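Local coordinates for protein ATPase BagA (Mycobacterium tuberculosis H37Rv, PDB 6BS3) that hydrolyses ATP as one subunit of the heterodimeric BagAB complex, an activity needed for resistance to nitric oxide and to elevated levels of glycerol, at residues Y74-I79 against N89-D94; K140-V145 against E193-L198; V55-R60 against D162-G167. All blocks are in the same frame, centred on the assembly; numbering follows the deposited sequence.

Contact 1. Residues Y74-I79 against N89-D94; sequences YQELKI and NALAID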
loop_
_atom_site.group_PDB
_atom_site.type_symbol
_atom_site.label_atom_id
_atom_site.label_comp_id
_atom_site.label_asym_id
_atom_site.label_seq_id
_atom_site.Cartn_x
_atom_site.Cartn_y
_atom_site.Cartn_z
ATOM N N TYR A 74 24.003 6.456 -5.846
ATOM C CA TYR A 74 24.335 5.037 -5.872
ATOM C C TYR A 74 25.724 4.791 -5.250
ATOM O O TYR A 74 26.700 4.599 -5.961
ATOM C CB TYR A 74 24.186 4.468 -7.300
ATOM C CG TYR A 74 24.316 2.960 -7.393
ATOM C CD1 TYR A 74 23.666 2.120 -6.481
ATOM C CD2 TYR A 74 25.037 2.368 -8.424
ATOM C CE1 TYR A 74 23.766 0.731 -6.578
ATOM C CE2 TYR A 74 25.109 0.979 -8.555
ATOM C CZ TYR A 74 24.485 0.167 -7.624
ATOM O OH TYR A 74 24.610 -1.190 -7.742
ATOM N N GLN A 75 25.798 4.850 -3.908
ATOM C CA GLN A 75 26.995 4.685 -3.075
ATOM C C GLN A 75 26.559 4.236 -1.700
ATOM O O GLN A 75 25.501 4.666 -1.238
ATOM C CB GLN A 75 27.730 6.040 -2.862
ATOM C CG GLN A 75 28.452 6.633 -4.059
ATOM C CD GLN A 75 28.821 8.080 -3.790
ATOM O OE1 GLN A 75 29.544 8.404 -2.832
ATOM N NE2 GLN A 75 28.344 8.987 -4.640
ATOM N N GLU A 76 27.406 3.454 -1.003
ATOM C CA GLU A 76 27.133 3.010 0.369
ATOM C C GLU A 76 27.615 4.114 1.281
ATOM O O GLU A 76 28.805 4.431 1.273
ATOM C CB GLU A 76 27.827 1.684 0.672
ATOM C CG GLU A 76 27.291 0.548 -0.179
ATOM C CD GLU A 76 28.271 -0.572 -0.445
ATOM O OE1 GLU A 76 29.147 -0.844 0.409
ATOM O OE2 GLU A 76 28.135 -1.207 -1.511
ATOM N N LEU A 77 26.687 4.776 1.989
ATOM C CA LEU A 77 27.053 5.942 2.807
ATOM C C LEU A 77 26.532 5.830 4.202
ATOM O O LEU A 77 25.419 5.329 4.396
ATOM C CB LEU A 77 26.512 7.253 2.158
ATOM C CG LEU A 77 27.050 7.665 0.775
ATOM C CD1 LEU A 77 26.064 8.550 0.049
ATOM C CD2 LEU A 77 28.419 8.336 0.869
ATOM N N LYS A 78 27.315 6.278 5.178
ATOM C CA LYS A 78 26.901 6.227 6.573
ATOM C C LYS A 78 25.713 7.154 6.791
ATOM O O LYS A 78 25.783 8.346 6.494
ATOM C CB LYS A 78 28.056 6.619 7.496
ATOM C CG LYS A 78 27.780 6.376 8.971
ATOM C CD LYS A 78 28.890 6.939 9.845
ATOM C CE LYS A 78 28.720 6.513 11.294
ATOM N NZ LYS A 78 29.415 7.438 12.232
ATOM N N ILE A 79 24.623 6.602 7.312
ATOM C CA ILE A 79 23.420 7.389 7.551
ATOM C C ILE A 79 23.043 7.467 9.027
ATOM O O ILE A 79 22.312 8.370 9.436
ATOM C CB ILE A 79 22.221 6.836 6.758
ATOM C CG1 ILE A 79 20.963 7.658 7.048
ATOM C CG2 ILE A 79 21.994 5.370 7.091
ATOM C CD1 ILE A 79 19.988 7.710 5.892
ATOM N N ASN A 89 25.100 1.892 7.261
ATOM C CA ASN A 89 25.320 2.446 5.927
ATOM C C ASN A 89 24.042 2.262 5.115
ATOM O O ASN A 89 23.295 1.314 5.363
ATOM C CB ASN A 89 26.478 1.740 5.219
ATOM C CG ASN A 89 27.838 2.233 5.598
ATOM O OD1 ASN A 89 27.983 3.062 6.482
ATOM N ND2 ASN A 89 28.869 1.734 4.923
ATOM N N ALA A 90 23.801 3.144 4.124
ATOM C CA ALA A 90 22.619 3.061 3.262
ATOM C C ALA A 90 22.984 2.826 1.817
ATOM O O ALA A 90 23.922 3.440 1.307
ATOM C CB ALA A 90 21.768 4.334 3.382
ATOM N N LEU A 91 22.226 1.969 1.140
ATOM C CA LEU A 91 22.402 1.777 -0.297
ATOM C C LEU A 91 21.060 1.838 -1.049
ATOM O O LEU A 91 20.292 0.883 -1.023
ATOM C CB LEU A 91 23.236 0.537 -0.702
ATOM C CG LEU A 91 23.437 0.374 -2.248
ATOM C CD1 LEU A 91 24.343 1.490 -2.862
ATOM C CD2 LEU A 91 23.953 -1.010 -2.591
ATOM N N ALA A 92 20.777 2.973 -1.699
ATOM C CA ALA A 92 19.572 3.110 -2.531
ATOM C C ALA A 92 20.032 2.619 -3.912
ATOM O O ALA A 92 20.811 3.316 -4.577
ATOM C CB ALA A 92 19.126 4.573 -2.596
ATOM N N ILE A 93 19.701 1.359 -4.270
ATOM C CA ILE A 93 20.157 0.806 -5.557
ATOM C C ILE A 93 19.512 1.584 -6.726
ATOM O O ILE A 93 18.294 1.776 -6.755
ATOM C CB ILE A 93 19.955 -0.739 -5.699
ATOM C CG1 ILE A 93 20.732 -1.534 -4.616
ATOM C CG2 ILE A 93 20.343 -1.213 -7.121
ATOM C CD1 ILE A 93 20.330 -3.090 -4.532
ATOM N N ASP A 94 20.347 2.068 -7.641
ATOM C CA ASP A 94 19.939 2.778 -8.848
ATOM C C ASP A 94 20.017 1.702 -9.943
ATOM O O ASP A 94 21.121 1.274 -10.298
ATOM C CB ASP A 94 20.919 3.940 -9.091
ATOM C CG ASP A 94 20.718 4.799 -10.329
ATOM O OD1 ASP A 94 20.216 4.276 -11.349
ATOM O OD2 ASP A 94 21.101 5.985 -10.292
HETATM O O HOH W 1 22.824 5.016 -1.208
#
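Leu77 O accepts the N-H of Ala90 at 2.7 Å (O to N), and the CA-H of Asn89 points at the same oxygen. This is the open end of a beta hairpin, strands 77-82 and 86-92, at one edge of the sheet of this P-loop ATPase. Leu77 N returns a bond of 3.1 Å to Ala90 O, which makes the two residues an antiparallel hydrogen-bonded pair. The CA-H of Glu76 adds a contact to Ala90 O, with Glu76 CA at 3.4 Å. Beyond that the ladder opens: Gln75 O faces Ala90 O, both acceptors, and a water bridges Gln75 O to Ala92 N instead. Tyr74 then takes over. Its CG is anti to the backbone N (chi1 -172°), and the ring borders Leu91 to Asp94. Asp94 O stands 4.3 Å above the centre of one ring face, Ala92 O meets the edge near the ring plane at CD1, and Leu91 CD1 comes in obliquely. Tyr74 OH bonds to Glu101 on helix 95-107, while Asp94 OD1 caps that helix through Ala97 N. At the other end Asn89 crosses Lys78 at about a right angle, Asn89 OD1 lying 3.3 Å from Lys78 CA; this OD1 bonds to Gln87 NE2, and ND2 to Tyr156 OH. Past it, Ile79 CG2 rests on Ala90 CB at 3.9 Å.

Contact 2. Residues K140-V145 against E193-L198; sequences KIKETV and EGVVKL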
loop_
_atom_site.group_PDB
_atom_site.type_symbol
_atom_site.label_atom_id
_atom_site.label_comp_id
_atom_site.label_asym_id
_atom_site.label_seq_id
_atom_site.Cartn_x
_atom_site.Cartn_y
_atom_site.Cartn_z
ATOM N N LYS A 140 23.275 -7.673 -6.891
ATOM C CA LYS A 140 23.950 -6.600 -6.150
ATOM C C LYS A 140 23.854 -6.859 -4.645
ATOM O O LYS A 140 24.821 -6.616 -3.930
ATOM C CB LYS A 140 23.388 -5.207 -6.523
ATOM C CG LYS A 140 24.025 -4.029 -5.767
ATOM C CD LYS A 140 25.506 -3.880 -6.048
ATOM C CE LYS A 140 26.164 -2.896 -5.119
ATOM N NZ LYS A 140 27.642 -2.901 -5.283
ATOM N N ILE A 141 22.693 -7.357 -4.176
ATOM C CA ILE A 141 22.455 -7.720 -2.779
ATOM C C ILE A 141 23.485 -8.799 -2.385
ATOM O O ILE A 141 24.173 -8.635 -1.382
ATOM C CB ILE A 141 20.989 -8.194 -2.572
ATOM C CG1 ILE A 141 19.994 -6.987 -2.636
ATOM C CG2 ILE A 141 20.838 -8.992 -1.246
ATOM C CD1 ILE A 141 18.400 -7.448 -2.726
ATOM N N LYS A 142 23.646 -9.844 -3.221
ATOM C CA LYS A 142 24.609 -10.916 -2.990
ATOM C C LYS A 142 26.061 -10.385 -2.902
ATOM O O LYS A 142 26.835 -10.866 -2.075
ATOM C CB LYS A 142 24.457 -11.994 -4.071
ATOM C CG LYS A 142 25.299 -13.251 -3.842
ATOM C CD LYS A 142 26.400 -13.337 -4.858
ATOM C CE LYS A 142 27.229 -14.583 -4.708
ATOM N NZ LYS A 142 28.376 -14.554 -5.648
ATOM N N GLU A 143 26.417 -9.411 -3.751
ATOM C CA GLU A 143 27.749 -8.795 -3.784
ATOM C C GLU A 143 28.053 -8.080 -2.447
ATOM O O GLU A 143 29.185 -8.148 -1.983
ATOM C CB GLU A 143 27.876 -7.833 -4.995
ATOM C CG GLU A 143 29.274 -7.245 -5.227
ATOM C CD GLU A 143 29.669 -6.066 -4.349
ATOM O OE1 GLU A 143 28.787 -5.236 -4.025
ATOM O OE2 GLU A 143 30.864 -5.974 -3.981
ATOM N N THR A 144 27.047 -7.418 -1.826
ATOM C CA THR A 144 27.238 -6.717 -0.546
ATOM C C THR A 144 27.428 -7.689 0.615
ATOM O O THR A 144 28.180 -7.384 1.540
ATOM C CB THR A 144 26.115 -5.700 -0.281
ATOM O OG1 THR A 144 24.905 -6.392 0.030
ATOM C CG2 THR A 144 25.912 -4.710 -1.442
ATOM N N VAL A 145 26.746 -8.853 0.556
ATOM C CA VAL A 145 26.766 -9.939 1.546
ATOM C C VAL A 145 28.125 -10.662 1.586
ATOM O O VAL A 145 28.626 -10.928 2.671
ATOM C CB VAL A 145 25.612 -10.960 1.289
ATOM C CG1 VAL A 145 25.700 -12.182 2.220
ATOM C CG2 VAL A 145 24.233 -10.309 1.369
ATOM N N GLU A 193 23.786 -19.075 -9.733
ATOM C CA GLU A 193 23.882 -20.283 -8.915
ATOM C C GLU A 193 24.244 -19.902 -7.452
ATOM O O GLU A 193 23.641 -20.432 -6.510
ATOM C CB GLU A 193 24.916 -21.240 -9.523
ATOM C CG GLU A 193 24.711 -22.695 -9.136
ATOM C CD GLU A 193 25.872 -23.631 -9.429
ATOM O OE1 GLU A 193 26.561 -23.438 -10.458
ATOM O OE2 GLU A 193 26.084 -24.573 -8.631
ATOM N N GLY A 194 25.191 -18.962 -7.312
ATOM C CA GLY A 194 25.659 -18.410 -6.049
ATOM C C GLY A 194 24.583 -17.618 -5.338
ATOM O O GLY A 194 24.535 -17.619 -4.107
ATOM N N VAL A 195 23.699 -16.945 -6.118
ATOM C CA VAL A 195 22.567 -16.151 -5.617
ATOM C C VAL A 195 21.536 -17.112 -5.003
ATOM O O VAL A 195 21.128 -16.904 -3.852
ATOM C CB VAL A 195 21.971 -15.194 -6.693
ATOM C CG1 VAL A 195 20.711 -14.489 -6.178
ATOM C CG2 VAL A 195 23.012 -14.162 -7.150
ATOM N N VAL A 196 21.171 -18.190 -5.756
ATOM C CA VAL A 196 20.251 -19.259 -5.342
ATOM C C VAL A 196 20.754 -19.909 -4.044
ATOM O O VAL A 196 19.962 -20.086 -3.117
ATOM C CB VAL A 196 20.061 -20.330 -6.458
ATOM C CG1 VAL A 196 19.460 -21.626 -5.913
ATOM C CG2 VAL A 196 19.214 -19.793 -7.596
ATOM N N LYS A 197 22.064 -20.282 -3.999
ATOM C CA LYS A 197 22.714 -20.922 -2.849
ATOM C C LYS A 197 22.614 -20.035 -1.615
ATOM O O LYS A 197 22.268 -20.533 -0.549
ATOM C CB LYS A 197 24.190 -21.231 -3.151
ATOM C CG LYS A 197 24.447 -22.676 -3.522
ATOM C CD LYS A 197 25.833 -22.860 -4.136
ATOM C CE LYS A 197 25.769 -23.039 -5.636
ATOM N NZ LYS A 197 27.103 -22.905 -6.280
ATOM N N LEU A 198 22.915 -18.718 -1.766
ATOM C CA LEU A 198 22.847 -17.750 -0.673
ATOM C C LEU A 198 21.424 -17.638 -0.134
ATOM O O LEU A 198 21.231 -17.789 1.072
ATOM C CB LEU A 198 23.408 -16.369 -1.080
ATOM C CG LEU A 198 23.197 -15.214 -0.062
ATOM C CD1 LEU A 198 23.926 -15.474 1.252
ATOM C CD2 LEU A 198 23.648 -13.900 -0.622
#
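Flat groups stay outside the seam where Lys142 and Val145 meet Val195 and Leu198; one lies elsewhere on helix 130-146, the Glu143 carboxylate, whose OE1 is met from above its plane by Lys140 NZ at 2.9 Å in a salt bridge. The seam itself is aliphatic, a pair of helices whose short segments pass 10.1 Å apart, axis to axis, at 69°. Lys142 and Leu198 carry most of the contact, the lysine with its methylenes. Its CG is anti to the backbone N, and the chain bends at chi2 (-111°), which turns CD from an extended course. Lys142 and Val195 cross obliquely, CB and CG of the lysine touching Val195 CG2, and Lys142 CG also packs 3.7 Å from Leu198 CD2. Further out, CE lies 4.1 Å from the carbonyl carbon of Gly194, a residue with no side chain to stand in the way. Val145 and Leu198 approach tip to tip: CG1 of the valine touches both methyls of the leucine, 3.9 Å from CD1. Behind this, Ile141 O takes two bonds within its own helix, from Val145 N and Thr144 OG1. Helix 130-146 turns Ile141 and Val145 onto strands 158-162 and 23-28, so Val145 borders both the sheet and helix 188-200, while on the partner helix Val195 and Val196 pack on Val175 of helix 175-179.

Contact 3. Residues V55-R60 against D162-G167; sequences VEVEGR and DAPPTG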
loop_
_atom_site.group_PDB
_atom_site.type_symbol
_atom_site.label_atom_id
_atom_site.label_comp_id
_atom_site.label_asym_id
_atom_site.label_seq_id
_atom_site.Cartn_x
_atom_site.Cartn_y
_atom_site.Cartn_z
ATOM N N VAL A 55 19.575 -1.675 2.625
ATOM C CA VAL A 55 19.371 -1.685 1.164
ATOM C C VAL A 55 17.908 -1.503 0.738
ATOM O O VAL A 55 17.033 -2.177 1.275
ATOM C CB VAL A 55 19.949 -3.003 0.567
ATOM C CG1 VAL A 55 19.804 -3.056 -0.961
ATOM C CG2 VAL A 55 21.402 -3.232 0.982
ATOM N N GLU A 56 17.644 -0.623 -0.242
ATOM C CA GLU A 56 16.304 -0.511 -0.839
ATOM C C GLU A 56 16.427 -0.795 -2.350
ATOM O O GLU A 56 17.457 -0.487 -2.941
ATOM C CB GLU A 56 15.574 0.784 -0.493
ATOM C CG GLU A 56 16.134 2.021 -1.174
ATOM C CD GLU A 56 15.275 3.224 -0.885
ATOM O OE1 GLU A 56 15.822 4.224 -0.376
ATOM O OE2 GLU A 56 14.049 3.158 -1.130
ATOM N N VAL A 57 15.429 -1.463 -2.952
ATOM C CA VAL A 57 15.553 -1.982 -4.329
ATOM C C VAL A 57 14.517 -1.449 -5.370
ATOM O O VAL A 57 14.589 -1.856 -6.533
ATOM C CB VAL A 57 15.507 -3.544 -4.272
ATOM C CG1 VAL A 57 16.575 -4.121 -3.335
ATOM C CG2 VAL A 57 14.124 -4.049 -3.872
ATOM N N GLU A 58 13.585 -0.549 -4.982
ATOM C CA GLU A 58 12.523 -0.146 -5.914
ATOM C C GLU A 58 12.676 1.256 -6.528
ATOM O O GLU A 58 11.797 1.693 -7.267
ATOM C CB GLU A 58 11.139 -0.312 -5.258
ATOM C CG GLU A 58 10.886 -1.730 -4.752
ATOM C CD GLU A 58 9.498 -2.042 -4.235
ATOM O OE1 GLU A 58 8.945 -1.231 -3.459
ATOM O OE2 GLU A 58 8.957 -3.104 -4.616
ATOM N N GLY A 59 13.776 1.932 -6.229
ATOM C CA GLY A 59 14.059 3.276 -6.736
ATOM C C GLY A 59 13.172 4.350 -6.140
ATOM O O GLY A 59 13.131 5.465 -6.648
ATOM N N ARG A 60 12.464 4.026 -5.057
ATOM C CA ARG A 60 11.517 4.906 -4.379
ATOM C C ARG A 60 12.153 5.925 -3.412
ATOM O O ARG A 60 11.437 6.794 -2.905
ATOM C CB ARG A 60 10.467 4.047 -3.661
ATOM C CG ARG A 60 9.547 3.323 -4.654
ATOM C CD ARG A 60 8.706 2.254 -3.994
ATOM N NE ARG A 60 7.684 2.836 -3.123
ATOM C CZ ARG A 60 7.126 2.209 -2.092
ATOM N NH1 ARG A 60 7.481 0.964 -1.790
ATOM N NH2 ARG A 60 6.211 2.821 -1.352
ATOM N N ASP A 162 15.136 -3.636 2.700
ATOM C CA ASP A 162 13.783 -3.094 2.710
ATOM C C ASP A 162 13.321 -3.644 1.335
ATOM O O ASP A 162 13.645 -3.101 0.279
ATOM C CB ASP A 162 13.839 -1.564 2.780
ATOM C CG ASP A 162 12.553 -0.778 2.593
ATOM O OD1 ASP A 162 11.481 -1.400 2.452
ATOM O OD2 ASP A 162 12.624 0.457 2.566
ATOM N N ALA A 163 12.720 -4.835 1.374
ATOM C CA ALA A 163 12.382 -5.647 0.205
ATOM C C ALA A 163 11.040 -5.305 -0.485
ATOM O O ALA A 163 10.202 -4.636 0.119
ATOM C CB ALA A 163 12.413 -7.125 0.614
ATOM N N PRO A 164 10.779 -5.812 -1.716
ATOM C CA PRO A 164 9.458 -5.622 -2.321
ATOM C C PRO A 164 8.308 -6.182 -1.426
ATOM O O PRO A 164 8.557 -6.999 -0.522
ATOM C CB PRO A 164 9.586 -6.386 -3.650
ATOM C CG PRO A 164 11.025 -6.393 -3.953
ATOM C CD PRO A 164 11.627 -6.636 -2.604
ATOM N N PRO A 165 7.040 -5.745 -1.631
ATOM C CA PRO A 165 5.953 -6.218 -0.752
ATOM C C PRO A 165 5.609 -7.711 -0.866
ATOM O O PRO A 165 6.144 -8.415 -1.723
ATOM C CB PRO A 165 4.769 -5.307 -1.148
ATOM C CG PRO A 165 5.041 -4.932 -2.549
ATOM C CD PRO A 165 6.534 -4.766 -2.620
ATOM N N THR A 166 4.682 -8.182 -0.012
ATOM C CA THR A 166 4.244 -9.594 0.059
ATOM C C THR A 166 3.734 -10.177 -1.272
ATOM O O THR A 166 3.933 -11.374 -1.519
ATOM C CB THR A 166 3.212 -9.827 1.184
ATOM O OG1 THR A 166 2.074 -9.003 0.968
ATOM C CG2 THR A 166 3.781 -9.528 2.565
ATOM N N GLY A 167 3.112 -9.344 -2.111
ATOM C CA GLY A 167 2.577 -9.771 -3.400
ATOM C C GLY A 167 3.620 -9.968 -4.483
ATOM O O GLY A 167 3.327 -10.572 -5.515
HETATM O O HOH W 2 12.917 -1.741 -1.742
#
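Val57 and Pro164 cross at about a right angle, with the valine CG2 3.8 Å from the proline CD and nearly as close to CG. That methyl sits between the backbone N and the carbonyl carbon of its own residue, CG1 being the one anti to the carbonyl (chi1 -56°). Next to them Glu58 crosses Pro164 at a slant and also reaches Pro165. It is extended beyond CG, and its carboxylate is divided between two jobs. OE2 lies against aliphatic carbons, 3.4 Å from Pro164 CA and 3.6 Å from Pro165 CD, whereas OE1 is met nearly head-on by Arg60 NH1 at 3.1 Å in a salt bridge lying close to the guanidinium plane. The backbones are tied by Asp162 N, which donates to Val55 O at 2.8 Å. One residue further the chains separate, and a water fills the step, accepting from Val57 N and donating to Asp162 O. Glu56 and Asp162 both point to the same side of the sheet. The Glu56 carboxylate is held by the backbone N-H groups of Gly62 and Ile63 at the start of helix 62-66, and Asp162 OD2 bonds to Ser35 OG of the ATP site, with its side chain about 4 Å from the bound magnesium ion at the nearest atoms. An aspartate closing a sheet strand beside the P-loop serine and the metal, followed by Ala-Pro-Pro-Thr-Gly, is consistent with the Walker B and switch II region of ArsA/Get3 ATPases.

Overall arrangement
The three contacts run from the nucleotide site outward. Contact 3 is buried beside the magnesium ion and joins two adjacent parallel strand ends by backbone, water and proline packing. Contact 1 is partly buried, an antiparallel hairpin at the sheet edge; its strand 86-92 neighbours strand 51-56 of contact 3, with Leu91 and Ile93 probably hydrogen-bonded to Glu56. Contact 2, away from the nucleotide site, is purely aliphatic between helices. Helix 130-146 links all three: Lys140 packs on Tyr74, Leu91 and Ile93 of contact 1, and Ile141 on Val55 and Val57 of contact 3. Direct backbone bonds number two in contact 1 and one in contact 3; contact 2 has side-chain packing alone.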